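Local atomic coordinates of VC0179-like protein (Escherichia coli, PDB entry 4XJ6), a protein that probably joins nucleoside triphosphates into a cyclic dinucleotide, cyclic GMP-AMP, as a bacterial homologue of cyclic GMP-AMP synthase. Residues R280-W285 with G320-I325; D287-V292 with V363-G368; M301-N306 with R327-E332. All coordinates share one frame; numbering follows the deposited sequence.

Overall arrangement
The three contacts tie together four helices of the C-terminal region, 274-289, 297-310, 318-335 and 357-377, all in one patch on the same side of the chain's centre. Contacts 1 and 3 share helix 318-335 and have centres about 10 Å apart; Met-282 CE of contact 1 meets Leu-329 CD2 of contact 3 at 3.6 Å. Contacts 1 and 2 share helix 274-289, and Trp-285 CH2 lies 3.6 Å from Met-366 CG. Pro-330 CB, 3.6 Å from Glu-367 CG, joins contacts 2 and 3. Contact 1 supplies Lys-283 to the nucleotide pocket, whereas the side chains of Trp-290 and Ala-303 stay about 11 and 13 Å from a bound nucleotide.

Contact 1 (R280-W285 with G320-I325); sequences RFMKAW and GTMKLI. With GH3 (3'-deoxy-guanosine-5'-triphosphate), chain D.
Met-322 drives its methyl group between the side chains of Phe-281 and Met-282 on the neighbouring helix. Met-322 CE lies 3.8 Å from Phe-281 CB and 3.7 Å from Met-282 SD, so a single carbon meets both residues. Behind it, the sulfur takes up the edge of the phenyl ring: Met-322 SD sits 5.3 Å from the centroid of the Phe-281 ring, practically in the ring plane, nearest to CD2. The two side chains stand roughly at right angles, whereas Met-282 and Met-322 run past one another in opposite directions. Met-322 folds twice on its way, at chi2 (-58°) and again at chi3 (-64°), which brings both its sulfur and its methyl against Phe-281. Met-282 is bent in the same manner, and its SD also rests 4.1 Å from Ile-325 CG2, the beta-branch methyl about one helical turn beyond Met-322. Flexible, polarisable methionines suit this place, because the axes of segments 280-285 and 320-325 stay 11.8 Å apart at their closest, crossing at -56°, and long side chains have to bridge the interval. All four residues are buried. Beyond the contact, Tyr-9 stacks on the Phe-281 ring, Leu-16 and Leu-20 of helix 16-20 pack against Phe-281 too, and Val-304 of helix 297-310 touches both Met-282 and Ile-325. Helix 274-289 shows a different chemistry at Lys-283. Lys-283 NZ donates to O3G of the bound 3'-deoxy-guanosine-5'-triphosphate at 3.1 Å and to the bridging O3B at 3.2 Å, while Thr-117 O provides a further partner; the ammonium probably offsets phosphate charge. The arrangement is thus a Met-aromatic contact within a helix-packing core, on a helix that also contributes a lysine to the triphosphate pocket of this cyclic GMP-AMP synthase homologue.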
loop_
_atom_site.group_PDB
_atom_site.type_symbol
_atom_site.label_atom_id
_atom_site.label_comp_id
_atom_site.label_asym_id
_atom_site.label_seq_id
_atom_site.Cartn_x
_atom_site.Cartn_y
_atom_site.Cartn_z
ATOM N N ARG A 280 -4.372 8.309 10.705
ATOM C CA ARG A 280 -5.596 8.237 9.913
ATOM C C ARG A 280 -6.042 9.629 9.485
ATOM O O ARG A 280 -6.402 9.852 8.328
ATOM C CB ARG A 280 -6.721 7.565 10.703
ATOM C CG ARG A 280 -6.663 6.047 10.754
ATOM C CD ARG A 280 -7.870 5.502 11.503
ATOM N NE ARG A 280 -7.925 4.045 11.478
ATOM C CZ ARG A 280 -8.417 3.337 10.468
ATOM N NH1 ARG A 280 -8.889 3.953 9.393
ATOM N NH2 ARG A 280 -8.431 2.012 10.529
ATOM N N PHE A 281 -6.012 10.561 10.432
ATOM C CA PHE A 281 -6.456 11.932 10.194
ATOM C C PHE A 281 -5.570 12.650 9.176
ATOM O O PHE A 281 -6.061 13.390 8.324
ATOM C CB PHE A 281 -6.485 12.710 11.511
ATOM C CG PHE A 281 -7.461 12.162 12.517
ATOM C CD1 PHE A 281 -8.521 11.370 12.113
ATOM C CD2 PHE A 281 -7.317 12.438 13.869
ATOM C CE1 PHE A 281 -9.419 10.867 13.034
ATOM C CE2 PHE A 281 -8.211 11.934 14.795
ATOM C CZ PHE A 281 -9.266 11.146 14.375
ATOM N N MET A 282 -4.263 12.427 9.268
ATOM C CA MET A 282 -3.317 13.043 8.344
ATOM C C MET A 282 -3.489 12.477 6.939
ATOM O O MET A 282 -3.370 13.201 5.947
ATOM C CB MET A 282 -1.879 12.843 8.823
ATOM C CG MET A 282 -1.493 13.719 10.009
ATOM S SD MET A 282 -1.934 15.456 9.782
ATOM C CE MET A 282 -1.129 15.828 8.225
ATOM N N LYS A 283 -3.770 11.180 6.860
ATOM C CA LYS A 283 -4.018 10.536 5.577
ATOM C C LYS A 283 -5.330 11.030 4.984
ATOM O O LYS A 283 -5.455 11.176 3.768
ATOM C CB LYS A 283 -4.041 9.016 5.732
ATOM C CG LYS A 283 -2.683 8.411 6.048
ATOM C CD LYS A 283 -2.799 6.952 6.462
ATOM C CE LYS A 283 -3.324 6.083 5.330
ATOM N NZ LYS A 283 -3.343 4.641 5.710
ATOM N N ALA A 284 -6.305 11.285 5.853
ATOM C CA ALA A 284 -7.576 11.867 5.437
ATOM C C ALA A 284 -7.351 13.271 4.889
ATOM O O ALA A 284 -7.938 13.653 3.880
ATOM C CB ALA A 284 -8.557 11.894 6.595
ATOM N N TRP A 285 -6.494 14.031 5.563
ATOM C CA TRP A 285 -6.127 15.365 5.106
ATOM C C TRP A 285 -5.475 15.299 3.732
ATOM O O TRP A 285 -5.763 16.121 2.863
ATOM C CB TRP A 285 -5.185 16.047 6.102
ATOM C CG TRP A 285 -4.453 17.221 5.518
ATOM C CD1 TRP A 285 -4.911 18.502 5.414
ATOM C CD2 TRP A 285 -3.130 17.223 4.962
ATOM N NE1 TRP A 285 -3.961 19.300 4.828
ATOM C CE2 TRP A 285 -2.857 18.539 4.541
ATOM C CE3 TRP A 285 -2.153 16.240 4.779
ATOM C CZ2 TRP A 285 -1.648 18.899 3.949
ATOM C CZ3 TRP A 285 -0.953 16.600 4.191
ATOM C CH2 TRP A 285 -0.712 17.915 3.782
ATOM N N GLY A 320 -5.331 19.344 20.474
ATOM C CA GLY A 320 -4.004 19.887 20.690
ATOM C C GLY A 320 -2.933 19.101 19.958
ATOM O O GLY A 320 -2.019 19.682 19.375
ATOM N N THR A 321 -3.046 17.776 19.986
ATOM C CA THR A 321 -2.071 16.906 19.333
ATOM C C THR A 321 -2.013 17.122 17.821
ATOM O O THR A 321 -0.928 17.191 17.241
ATOM C CB THR A 321 -2.374 15.423 19.620
ATOM O OG1 THR A 321 -2.213 15.169 21.021
ATOM C CG2 THR A 321 -1.437 14.516 18.835
ATOM N N MET A 322 -3.178 17.231 17.187
ATOM C CA MET A 322 -3.241 17.481 15.749
ATOM C C MET A 322 -2.671 18.854 15.408
ATOM O O MET A 322 -2.053 19.036 14.359
ATOM C CB MET A 322 -4.679 17.369 15.236
ATOM C CG MET A 322 -5.189 15.939 15.114
ATOM S SD MET A 322 -4.176 14.923 14.018
ATOM C CE MET A 322 -4.417 15.765 12.460
ATOM N N LYS A 323 -2.883 19.814 16.302
ATOM C CA LYS A 323 -2.334 21.156 16.136
ATOM C C LYS A 323 -0.813 21.126 16.248
ATOM O O LYS A 323 -0.114 21.820 15.509
ATOM C CB LYS A 323 -2.927 22.112 17.170
ATOM C CG LYS A 323 -4.327 22.600 16.832
ATOM C CD LYS A 323 -4.974 23.273 18.026
ATOM C CE LYS A 323 -4.111 24.402 18.565
ATOM N NZ LYS A 323 -4.654 24.946 19.840
ATOM N N LEU A 324 -0.310 20.315 17.173
ATOM C CA LEU A 324 1.127 20.124 17.333
ATOM C C LEU A 324 1.733 19.521 16.072
ATOM O O LEU A 324 2.763 19.979 15.579
ATOM C CB LEU A 324 1.415 19.225 18.536
ATOM C CG LEU A 324 2.851 18.723 18.681
ATOM C CD1 LEU A 324 3.806 19.882 18.933
ATOM C CD2 LEU A 324 2.953 17.681 19.790
ATOM N N ILE A 325 1.076 18.486 15.562
ATOM C CA ILE A 325 1.525 17.794 14.360
ATOM C C ILE A 325 1.525 18.713 13.142
ATOM O O ILE A 325 2.499 18.755 12.390
ATOM C CB ILE A 325 0.643 16.562 14.082
ATOM C CG1 ILE A 325 0.917 15.477 15.123
ATOM C CG2 ILE A 325 0.886 16.017 12.681
ATOM C CD1 ILE A 325 -0.010 14.297 15.014
HETATM P PG GH3 D . -2.679 3.493 2.419
HETATM O O1G GH3 D . -2.660 4.912 1.908
HETATM O O2G GH3 D . -2.482 2.515 1.288
HETATM O O3G GH3 D . -4.011 3.214 3.070
HETATM O O3B GH3 D . -1.496 3.350 3.503
HETATM P PB GH3 D . -0.367 2.200 3.414
HETATM O O1B GH3 D . 0.216 1.967 4.785
HETATM O O2B GH3 D . -0.925 0.896 2.902
HETATM O O3A GH3 D . 0.769 2.811 2.444
HETATM P PA GH3 D . 1.099 2.211 0.988
HETATM O O1A GH3 D . 1.634 3.319 0.111
HETATM O O2A GH3 D . -0.106 1.559 0.359
HETATM O "O5'" GH3 D . 2.242 1.100 1.215
HETATM C "C5'" GH3 D . 1.928 -0.188 1.691
HETATM C "C4'" GH3 D . 3.199 -0.864 2.184
HETATM O "O4'" GH3 D . 4.195 -0.771 1.187
HETATM C "C3'" GH3 D . 3.779 -0.228 3.434
HETATM C "C2'" GH3 D . 5.271 -0.413 3.255
HETATM O "O2'" GH3 D . 5.692 -1.581 3.920
HETATM C "C1'" GH3 D . 5.473 -0.577 1.758
HETATM N N9 GH3 D . 6.029 0.670 1.216
HETATM C C8 GH3 D . 5.326 1.604 0.500
HETATM N N7 GH3 D . 6.163 2.614 0.161
HETATM C C5 GH3 D . 7.395 2.325 0.648
HETATM C C6 GH3 D . 8.606 3.001 0.590
HETATM O O6 GH3 D . 8.681 4.079 0.006
HETATM N N1 GH3 D . 9.721 2.458 1.190
HETATM C C2 GH3 D . 9.634 1.248 1.844
HETATM N N2 GH3 D . 10.717 0.728 2.421
HETATM N N3 GH3 D . 8.428 0.581 1.898
HETATM C C4 GH3 D . 7.325 1.106 1.312
#

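Contact 2 (D287-V292 with V363-G368); sequences DAQWEV and VETMEG
The backbones come nearest at Gln-289 and Thr-365, whose CA atoms are 8.1 Å apart, just where helix 274-289 gives out and Trp-290 becomes the first residue to leave helical geometry. Trp-290 meets Thr-365 through the six-membered end of its indole. Trp-290 CH2 lies 3.5 Å from Thr-365 CG2 and CZ3 3.9 Å from the same methyl, while CZ2 is 4.0 Å from Thr-365 CB. The methyl approaches the ring obliquely, and the two side chains advance on each other from opposite directions. The long reach of tryptophan matters here, since the bond from its CA does not aim at the other helix, and the contact is made by CZ2, CZ3 and CH2 at the far end of the six-membered ring. Threonine divides the work between its branches. At chi1 -61° the hydroxyl lies beside the residue's own backbone N, and OG1 is hydrogen-bonded to Ala-361 O one turn earlier in helix 357-377; CG2, anti to the backbone N, is the branch that meets the indole. That methyl also lies 4.2 Å from Gln-289 CB, so it has an aromatic and an aliphatic neighbour. The amide of Gln-289 is occupied away from this helix, its NE2 donating to Glu-391 O and Ala-392 O at the end of helix 382-393. Around the turn, Gln-126 NE2 binds both Asp-287 O and Glu-291 O, and Pro-295 packs against Trp-290. No hydrogen bond crosses between 287-292 and 363-368, and all three touching residues are partly exposed. The chemistry implies a partly exposed apolar contact, in which the threonine hydroxyl bonds within its own helix and the glutamine NE2 bonds to carbonyls of helix 382-393.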
loop_
_atom_site.group_PDB
_atom_site.type_symbol
_atom_site.label_atom_id
_atom_site.label_comp_id
_atom_site.label_asym_id
_atom_site.label_seq_id
_atom_site.Cartn_x
_atom_site.Cartn_y
_atom_site.Cartn_z
ATOM N N ASP A 287 -5.867 12.907 1.486
ATOM C CA ASP A 287 -6.882 12.488 0.523
ATOM C C ASP A 287 -7.818 13.635 0.161
ATOM O O ASP A 287 -8.367 13.676 -0.939
ATOM C CB ASP A 287 -7.689 11.305 1.066
ATOM C CG ASP A 287 -6.857 10.048 1.200
ATOM O OD1 ASP A 287 -5.745 10.017 0.636
ATOM O OD2 ASP A 287 -7.311 9.089 1.860
ATOM N N ALA A 288 -7.994 14.566 1.091
ATOM C CA ALA A 288 -8.847 15.726 0.866
ATOM C C ALA A 288 -8.157 16.767 -0.012
ATOM O O ALA A 288 -8.784 17.371 -0.882
ATOM C CB ALA A 288 -9.253 16.341 2.194
ATOM N N GLN A 289 -6.865 16.971 0.215
ATOM C CA GLN A 289 -6.108 17.964 -0.541
ATOM C C GLN A 289 -5.701 17.433 -1.915
ATOM O O GLN A 289 -5.636 18.184 -2.889
ATOM C CB GLN A 289 -4.867 18.403 0.240
ATOM C CG GLN A 289 -5.155 18.893 1.653
ATOM C CD GLN A 289 -6.224 19.964 1.699
ATOM O OE1 GLN A 289 -6.240 20.882 0.877
ATOM N NE2 GLN A 289 -7.132 19.849 2.660
ATOM N N TRP A 290 -5.424 16.135 -1.985
ATOM C CA TRP A 290 -5.060 15.487 -3.241
ATOM C C TRP A 290 -6.089 14.436 -3.647
ATOM O O TRP A 290 -6.307 13.469 -2.916
ATOM C CB TRP A 290 -3.686 14.815 -3.132
ATOM C CG TRP A 290 -2.500 15.745 -3.126
ATOM C CD1 TRP A 290 -1.793 16.181 -4.209
ATOM C CD2 TRP A 290 -1.865 16.319 -1.975
ATOM N NE1 TRP A 290 -0.768 16.999 -3.806
ATOM C CE2 TRP A 290 -0.790 17.101 -2.447
ATOM C CE3 TRP A 290 -2.105 16.249 -0.602
ATOM C CZ2 TRP A 290 0.043 17.813 -1.579
ATOM C CZ3 TRP A 290 -1.277 16.956 0.254
ATOM C CH2 TRP A 290 -0.215 17.727 -0.238
ATOM N N GLU A 291 -6.720 14.613 -4.804
ATOM C CA GLU A 291 -7.512 13.530 -5.377
ATOM C C GLU A 291 -6.559 12.404 -5.741
ATOM O O GLU A 291 -6.814 11.234 -5.459
ATOM C CB GLU A 291 -8.300 13.979 -6.609
ATOM C CG GLU A 291 -9.071 12.842 -7.271
ATOM C CD GLU A 291 -9.775 13.259 -8.547
ATOM O OE1 GLU A 291 -9.086 13.436 -9.574
ATOM O OE2 GLU A 291 -11.016 13.406 -8.524
ATOM N N VAL A 292 -5.449 12.780 -6.365
ATOM C CA VAL A 292 -4.389 11.842 -6.698
ATOM C C VAL A 292 -3.043 12.459 -6.324
ATOM O O VAL A 292 -2.870 13.676 -6.398
ATOM C CB VAL A 292 -4.420 11.461 -8.202
ATOM C CG1 VAL A 292 -4.218 12.691 -9.078
ATOM C CG2 VAL A 292 -3.383 10.389 -8.516
ATOM N N VAL A 363 5.118 20.570 0.695
ATOM C CA VAL A 363 5.456 21.249 1.943
ATOM C C VAL A 363 4.621 22.514 2.138
ATOM O O VAL A 363 4.172 22.805 3.247
ATOM C CB VAL A 363 6.952 21.618 1.992
ATOM C CG1 VAL A 363 7.297 22.299 3.309
ATOM C CG2 VAL A 363 7.810 20.375 1.794
ATOM N N GLU A 364 4.410 23.259 1.058
ATOM C CA GLU A 364 3.628 24.485 1.132
ATOM C C GLU A 364 2.154 24.174 1.368
ATOM O O GLU A 364 1.428 24.984 1.944
ATOM C CB GLU A 364 3.802 25.317 -0.137
ATOM C CG GLU A 364 5.215 25.858 -0.320
ATOM C CD GLU A 364 5.271 27.038 -1.270
ATOM O OE1 GLU A 364 4.208 27.635 -1.536
ATOM O OE2 GLU A 364 6.377 27.371 -1.748
ATOM N N THR A 365 1.716 22.999 0.924
ATOM C CA THR A 365 0.362 22.540 1.212
ATOM C C THR A 365 0.255 22.163 2.684
ATOM O O THR A 365 -0.749 22.435 3.337
ATOM C CB THR A 365 -0.040 21.328 0.345
ATOM O OG1 THR A 365 -0.003 21.690 -1.041
ATOM C CG2 THR A 365 -1.448 20.860 0.703
ATOM N N MET A 366 1.311 21.540 3.198
ATOM C CA MET A 366 1.375 21.148 4.604
ATOM C C MET A 366 1.327 22.360 5.524
ATOM O O MET A 366 0.690 22.325 6.577
ATOM C CB MET A 366 2.645 20.346 4.888
ATOM C CG MET A 366 2.652 18.962 4.278
ATOM S SD MET A 366 4.167 18.061 4.648
ATOM C CE MET A 366 3.742 16.464 3.968
ATOM N N GLU A 367 2.010 23.428 5.125
ATOM C CA GLU A 367 2.054 24.653 5.916
ATOM C C GLU A 367 0.666 25.277 6.051
ATOM O O GLU A 367 0.394 26.013 6.998
ATOM C CB GLU A 367 3.025 25.653 5.290
ATOM C CG GLU A 367 4.490 25.240 5.401
ATOM C CD GLU A 367 5.407 26.072 4.527
ATOM O OE1 GLU A 367 4.908 26.707 3.576
ATOM O OE2 GLU A 367 6.628 26.088 4.790
ATOM N N GLY A 368 -0.218 24.970 5.108
ATOM C CA GLY A 368 -1.565 25.508 5.138
ATOM C C GLY A 368 -2.447 24.886 6.207
ATOM O O GLY A 368 -3.420 25.498 6.647
#

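Contact 3 (M301-N306 with R327-E332)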
loop_
_atom_site.group_PDB
_atom_site.type_symbol
_atom_site.label_atom_id
_atom_site.label_comp_id
_atom_site.label_asym_id
_atom_site.label_seq_id
_atom_site.Cartn_x
_atom_site.Cartn_y
_atom_site.Cartn_z
ATOM N N MET A 301 3.358 8.796 8.025
ATOM C CA MET A 301 3.463 8.015 9.252
ATOM C C MET A 301 4.798 8.251 9.954
ATOM O O MET A 301 4.840 8.458 11.165
ATOM C CB MET A 301 3.291 6.524 8.955
ATOM C CG MET A 301 1.892 6.136 8.503
ATOM S SD MET A 301 1.846 4.555 7.639
ATOM C CE MET A 301 2.153 3.406 8.979
ATOM N N THR A 302 5.882 8.223 9.184
ATOM C CA THR A 302 7.225 8.381 9.736
ATOM C C THR A 302 7.439 9.776 10.311
ATOM O O THR A 302 8.096 9.940 11.336
ATOM C CB THR A 302 8.304 8.110 8.672
ATOM O OG1 THR A 302 8.037 6.859 8.024
ATOM C CG2 THR A 302 9.689 8.066 9.309
ATOM N N ALA A 303 6.882 10.779 9.644
ATOM C CA ALA A 303 7.001 12.153 10.114
ATOM C C ALA A 303 6.247 12.339 11.426
ATOM O O ALA A 303 6.723 13.019 12.333
ATOM C CB ALA A 303 6.487 13.123 9.066
ATOM N N VAL A 304 5.075 11.717 11.524
ATOM C CA VAL A 304 4.221 11.861 12.699
ATOM C C VAL A 304 4.849 11.213 13.931
ATOM O O VAL A 304 4.860 11.809 15.010
ATOM C CB VAL A 304 2.822 11.257 12.451
ATOM C CG1 VAL A 304 2.058 11.087 13.760
ATOM C CG2 VAL A 304 2.036 12.128 11.475
ATOM N N VAL A 305 5.378 10.002 13.773
ATOM C CA VAL A 305 5.992 9.314 14.902
ATOM C C VAL A 305 7.267 10.033 15.333
ATOM O O VAL A 305 7.628 10.001 16.506
ATOM C CB VAL A 305 6.321 7.834 14.589
ATOM C CG1 VAL A 305 5.115 7.118 14.006
ATOM C CG2 VAL A 305 7.503 7.728 13.653
ATOM N N ASN A 306 7.938 10.690 14.387
ATOM C CA ASN A 306 9.154 11.432 14.694
ATOM C C ASN A 306 8.824 12.638 15.560
ATOM O O ASN A 306 9.555 12.973 16.493
ATOM C CB ASN A 306 9.868 11.869 13.411
ATOM C CG ASN A 306 10.623 10.730 12.746
ATOM O OD1 ASN A 306 10.825 9.675 13.346
ATOM N ND2 ASN A 306 11.048 10.940 11.505
ATOM N N ARG A 327 1.668 21.967 12.980
ATOM C CA ARG A 327 2.672 23.018 13.113
ATOM C C ARG A 327 4.067 22.545 12.701
ATOM O O ARG A 327 4.805 23.265 12.026
ATOM C CB ARG A 327 2.707 23.535 14.554
ATOM C CG ARG A 327 3.943 24.354 14.905
ATOM C CD ARG A 327 3.873 25.764 14.347
ATOM N NE ARG A 327 3.247 26.685 15.291
ATOM C CZ ARG A 327 3.766 27.851 15.656
ATOM N NH1 ARG A 327 4.927 28.251 15.156
ATOM N NH2 ARG A 327 3.122 28.620 16.523
ATOM N N LEU A 328 4.417 21.326 13.101
ATOM C CA LEU A 328 5.779 20.826 12.948
ATOM C C LEU A 328 5.978 19.966 11.702
ATOM O O LEU A 328 7.113 19.708 11.296
ATOM C CB LEU A 328 6.177 20.026 14.188
ATOM C CG LEU A 328 6.384 20.848 15.460
ATOM C CD1 LEU A 328 6.746 19.955 16.636
ATOM C CD2 LEU A 328 7.458 21.898 15.231
ATOM N N LEU A 329 4.878 19.523 11.099
ATOM C CA LEU A 329 4.945 18.649 9.928
ATOM C C LEU A 329 5.770 19.215 8.762
ATOM O O LEU A 329 6.555 18.480 8.164
ATOM C CB LEU A 329 3.535 18.311 9.434
ATOM C CG LEU A 329 3.476 17.194 8.395
ATOM C CD1 LEU A 329 3.773 15.844 9.040
ATOM C CD2 LEU A 329 2.133 17.181 7.683
ATOM N N PRO A 330 5.605 20.513 8.427
ATOM C CA PRO A 330 6.412 21.012 7.305
ATOM C C PRO A 330 7.914 21.008 7.592
ATOM O O PRO A 330 8.716 20.852 6.670
ATOM C CB PRO A 330 5.907 22.446 7.119
ATOM C CG PRO A 330 4.561 22.461 7.730
ATOM C CD PRO A 330 4.642 21.531 8.887
ATOM N N GLU A 331 8.286 21.174 8.857
ATOM C CA GLU A 331 9.695 21.206 9.231
ATOM C C GLU A 331 10.299 19.808 9.215
ATOM O O GLU A 331 11.496 19.644 8.987
ATOM C CB GLU A 331 9.873 21.845 10.607
ATOM C CG GLU A 331 9.454 23.305 10.661
ATOM C CD GLU A 331 10.204 24.171 9.663
ATOM O OE1 GLU A 331 11.405 23.919 9.425
ATOM O OE2 GLU A 331 9.585 25.105 9.112
ATOM N N GLU A 332 9.464 18.803 9.457
ATOM C CA GLU A 332 9.901 17.417 9.366
ATOM C C GLU A 332 10.311 17.073 7.945
ATOM O O GLU A 332 11.352 16.454 7.721
ATOM C CB GLU A 332 8.799 16.470 9.829
ATOM C CG GLU A 332 8.676 16.382 11.326
ATOM C CD GLU A 332 9.976 15.974 11.983
ATOM O OE1 GLU A 332 10.626 15.031 11.487
ATOM O OE2 GLU A 332 10.352 16.604 12.990
#
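The backbone N of Glu-332, the residue that packs on Ala-303 and Asn-306, is held by two carbonyls of its own helix, Leu-328 O at 3.1 Å and, weakly, Leu-329 O at 3.2 Å. This sharing marks a kink: Pro-330 has no N-H to give, and Glu-331 N has no bond to the preceding turn and makes a weak one to Leu-328 O. Past the kink Glu-332 comes close to helix 297-310, its CA only 6.1 Å from that of Ala-303. Alanine suits such an approach, because its lone methyl lets the axes of 301-306 and 327-332 approach to 9.8 Å at an angle of 117°. Ala-303 CB serves two neighbours, touching Leu-329 CD1 at 3.8 Å and lying 4.1 Å from Glu-332 CB. Leucine reaches it by a detour: the bond from its CA does not point at the alanine, but chi1 of -169° carries CG over to lie beside the carbonyl carbon, and one branch methyl then lands against CB. The aliphatic part of Glu-332 continues the surface, and its chain bends at chi2 (-56°) toward Asn-306, about one turn on from Ala-303 in helix 297-310; Glu-332 OE1 stands 3.8 Å from Asn-306 CB. Asn-306 serves here as a small neighbour at the partly exposed margin, its amide steeply turned against the carboxylate with no hydrogen bond between them. The other oxygen, OE2, forms a salt bridge with Arg-310 NH2, farther along helix 297-310. At the kink, Met-366 of helix 357-377 touches both Leu-329 and Pro-330. A buried glutamate is therefore used at both ends, its methylenes as packing and its acid as an ion-pair partner; the arginine probably keeps that carboxylate ionised, so one residue fastens the two helices by apolar contact and by charge.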